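Local structure of glutathione S-transferase (Legionella pneumophila subsp. pneumophila str. Philadelphia 1, 3NIV) at residues Val17-Asn22 against Pro202-Ala207. The protein probably acts as a zeta-class glutathione transferase with maleylacetoacetate isomerase activity. Numbering follows the deposited sequence.
Sequences VRIALN and PAFHDA
A bend at chi3 (-48°) in R18 turns its guanidinium back onto the carbonyl of A207, while chi1 of I19 (-48°) places CG1 beside the backbone N and leaves CG2 anti to it, which sets that methyl over the ring of F204. The arginine grips a single oxygen side-on with two nitrogens. NH2 lies 2.7 Å from A207 O, almost in line with the C=O bond, whereas NE, 2.8 Å from A207 O, approaches at a more bent C=O...N angle (131°) and is tilted from the carbonyl plane. A207 O lies in the guanidinium plane, and both N-H...O bonds are bent, since the two N-H groups share one acceptor. Behind this grip, the CB atoms of R18 and A207 meet at 3.6 Å, and the A207 methyl also rests against I19, 3.9 Å from CG1. The two branches of I19 share the aromatic ring: CG2 forms a CH-pi contact 3.7 Å above its centre, nearly on the ring normal, and CD1 reaches the CD2-CE2 side, 3.5 Å from CD2 of F204. Farther along the helix, N22 lies alongside A203, their CB atoms 3.6 Å apart. These hydrogen bonds and the apolar packing join the N-terminal, thioredoxin-like domain to the C-terminal end of the helical domain, an interface characteristic of the glutathione transferase fold. A salt bridge from R18 NH1 to D7 ties the same guanidinium to strand 5-7, so that one side chain links the sheet to the C-terminal segment. V169 and P173 of helix 166-180 pack on I19, and I172 of that helix on F204, whereas V17, A20 and L21 of helix 12-23 pack against helix 69-79.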
ATOM      1  N   VAL A  17      -5.356   3.511 -11.875  1.00 26.24           N
ATOM      2  CA  VAL A  17      -6.288   4.615 -11.850  1.00 27.04           C
ATOM      3  C   VAL A  17      -7.105   4.672 -13.130  1.00 26.86           C
ATOM      4  O   VAL A  17      -8.313   4.821 -13.080  1.00 31.18           O
ATOM      5  CB  VAL A  17      -5.593   5.952 -11.617  1.00 26.56           C
ATOM      6  CG1 VAL A  17      -6.627   7.062 -11.556  1.00 26.59           C
ATOM      7  CG2 VAL A  17      -4.806   5.906 -10.325  1.00 28.06           C
ATOM      8  N   ARG A  18      -6.447   4.544 -14.276  1.00 30.32           N
ATOM      9  CA  ARG A  18      -7.158   4.610 -15.550  1.00 31.04           C
ATOM     10  C   ARG A  18      -8.262   3.563 -15.661  1.00 31.12           C
ATOM     11  O   ARG A  18      -9.377   3.891 -16.069  1.00 32.40           O
ATOM     12  CB  ARG A  18      -6.198   4.565 -16.743  1.00 31.81           C
ATOM     13  CG  ARG A  18      -5.384   5.858 -16.897  1.00 33.81           C
ATOM     14  CD  ARG A  18      -4.680   5.944 -18.238  1.00 30.56           C
ATOM     15  NE  ARG A  18      -3.971   4.712 -18.547  1.00 30.96           N
ATOM     16  CZ  ARG A  18      -2.686   4.499 -18.285  1.00 33.34           C
ATOM     17  NH1 ARG A  18      -1.955   5.449 -17.714  1.00 31.70           N
ATOM     18  NH2 ARG A  18      -2.129   3.337 -18.614  1.00 34.36           N
ATOM     19  N   ILE A  19      -7.967   2.321 -15.274  1.00 30.41           N
ATOM     20  CA  ILE A  19      -8.990   1.269 -15.218  1.00 30.32           C
ATOM     21  C   ILE A  19     -10.150   1.626 -14.275  1.00 32.92           C
ATOM     22  O   ILE A  19     -11.323   1.517 -14.637  1.00 32.87           O
ATOM     23  CB  ILE A  19      -8.407  -0.077 -14.739  1.00 29.51           C
ATOM     24  CG1 ILE A  19      -7.115  -0.415 -15.494  1.00 26.12           C
ATOM     25  CG2 ILE A  19      -9.473  -1.181 -14.839  1.00 29.93           C
ATOM     26  CD1 ILE A  19      -6.634  -1.841 -15.311  1.00 23.37           C
ATOM     27  N   ALA A  20      -9.809   2.033 -13.057  1.00 31.75           N
ATOM     28  CA  ALA A  20     -10.811   2.384 -12.062  1.00 32.72           C
ATOM     29  C   ALA A  20     -11.767   3.441 -12.595  1.00 34.71           C
ATOM     30  O   ALA A  20     -12.976   3.359 -12.381  1.00 34.13           O
ATOM     31  CB  ALA A  20     -10.146   2.870 -10.790  1.00 27.36           C
ATOM     32  N   LEU A  21     -11.220   4.442 -13.278  1.00 29.96           N
ATOM     33  CA  LEU A  21     -12.045   5.527 -13.791  1.00 32.89           C
ATOM     34  C   LEU A  21     -13.012   5.040 -14.867  1.00 34.54           C
ATOM     35  O   LEU A  21     -14.132   5.536 -14.982  1.00 39.67           O
ATOM     36  CB  LEU A  21     -11.175   6.679 -14.308  1.00 32.34           C
ATOM     37  CG  LEU A  21     -10.538   7.556 -13.223  1.00 35.99           C
ATOM     38  CD1 LEU A  21      -9.461   8.496 -13.772  1.00 33.11           C
ATOM     39  CD2 LEU A  21     -11.604   8.345 -12.486  1.00 32.21           C
ATOM     40  N   ASN A  22     -12.582   4.058 -15.647  1.00 32.35           N
ATOM     41  CA  ASN A  22     -13.425   3.524 -16.700  1.00 36.44           C
ATOM     42  C   ASN A  22     -14.515   2.646 -16.117  1.00 38.68           C
ATOM     43  O   ASN A  22     -15.692   2.863 -16.372  1.00 43.75           O
ATOM     44  CB  ASN A  22     -12.600   2.730 -17.714  1.00 33.85           C
ATOM     45  CG  ASN A  22     -11.627   3.599 -18.489  1.00 36.00           C
ATOM     46  OD1 ASN A  22     -10.705   3.090 -19.134  1.00 38.03           O
ATOM     47  ND2 ASN A  22     -11.823   4.912 -18.431  1.00 31.53           N
ATOM     48  N   PRO A 202     -13.449  -3.145 -22.598  1.00 38.61           N
ATOM     49  CA  PRO A 202     -13.034  -1.801 -23.001  1.00 36.93           C
ATOM     50  C   PRO A 202     -12.396  -1.039 -21.846  1.00 42.55           C
ATOM     51  O   PRO A 202     -11.368  -0.373 -22.037  1.00 45.28           O
ATOM     52  CB  PRO A 202     -14.358  -1.131 -23.373  1.00 37.75           C
ATOM     53  CG  PRO A 202     -15.212  -2.232 -23.817  1.00 31.27           C
ATOM     54  CD  PRO A 202     -14.818  -3.452 -23.042  1.00 34.14           C
ATOM     55  N   ALA A 203     -13.001  -1.126 -20.664  1.00 40.39           N
ATOM     56  CA  ALA A 203     -12.489  -0.417 -19.496  1.00 38.57           C
ATOM     57  C   ALA A 203     -11.026  -0.770 -19.241  1.00 37.90           C
ATOM     58  O   ALA A 203     -10.210   0.110 -18.943  1.00 38.16           O
ATOM     59  CB  ALA A 203     -13.344  -0.703 -18.259  1.00 37.81           C
ATOM     60  N   PHE A 204     -10.688  -2.049 -19.368  1.00 34.91           N
ATOM     61  CA  PHE A 204      -9.290  -2.459 -19.239  1.00 36.15           C
ATOM     62  C   PHE A 204      -8.496  -2.106 -20.488  1.00 36.13           C
ATOM     63  O   PHE A 204      -7.449  -1.457 -20.412  1.00 35.76           O
ATOM     64  CB  PHE A 204      -9.178  -3.953 -18.947  1.00 32.44           C
ATOM     65  CG  PHE A 204      -9.496  -4.316 -17.525  1.00 32.57           C
ATOM     66  CD1 PHE A 204     -10.806  -4.429 -17.101  1.00 33.44           C
ATOM     67  CD2 PHE A 204      -8.482  -4.530 -16.607  1.00 31.07           C
ATOM     68  CE1 PHE A 204     -11.100  -4.756 -15.787  1.00 32.93           C
ATOM     69  CE2 PHE A 204      -8.768  -4.857 -15.289  1.00 28.01           C
ATOM     70  CZ  PHE A 204     -10.075  -4.971 -14.883  1.00 30.97           C
ATOM     71  N   HIS A 205      -9.016  -2.523 -21.636  1.00 38.81           N
ATOM     72  CA  HIS A 205      -8.326  -2.359 -22.907  1.00 37.86           C
ATOM     73  C   HIS A 205      -7.926  -0.909 -23.172  1.00 39.86           C
ATOM     74  O   HIS A 205      -6.777  -0.627 -23.523  1.00 38.53           O
ATOM     75  CB  HIS A 205      -9.197  -2.883 -24.048  1.00 41.52           C
ATOM     76  CG  HIS A 205      -8.485  -2.943 -25.363  1.00 41.20           C
ATOM     77  ND1 HIS A 205      -8.719  -2.042 -26.377  1.00 44.10           N
ATOM     78  CD2 HIS A 205      -7.534  -3.789 -25.821  1.00 44.30           C
ATOM     79  CE1 HIS A 205      -7.948  -2.336 -27.410  1.00 44.27           C
ATOM     80  NE2 HIS A 205      -7.221  -3.393 -27.099  1.00 43.49           N
ATOM     81  N   ASP A 206      -8.871   0.008 -22.980  1.00 41.00           N
ATOM     82  CA  ASP A 206      -8.665   1.421 -23.307  1.00 40.98           C
ATOM     83  C   ASP A 206      -7.738   2.145 -22.330  1.00 38.36           C
ATOM     84  O   ASP A 206      -7.283   3.254 -22.595  1.00 37.94           O
ATOM     85  CB  ASP A 206     -10.017   2.132 -23.380  1.00 40.03           C
ATOM     86  CG  ASP A 206     -10.975   1.453 -24.352  1.00 46.49           C
ATOM     87  OD1 ASP A 206     -10.480   0.872 -25.350  1.00 40.91           O
ATOM     88  OD2 ASP A 206     -12.209   1.495 -24.117  1.00 41.63           O
ATOM     89  N   ALA A 207      -7.460   1.508 -21.200  1.00 39.43           N
ATOM     90  CA  ALA A 207      -6.619   2.099 -20.172  1.00 33.61           C
ATOM     91  C   ALA A 207      -5.174   1.644 -20.327  1.00 34.26           C
ATOM     92  O   ALA A 207      -4.280   2.137 -19.633  1.00 35.40           O
ATOM     93  CB  ALA A 207      -7.135   1.720 -18.801  1.00 33.86           C
TER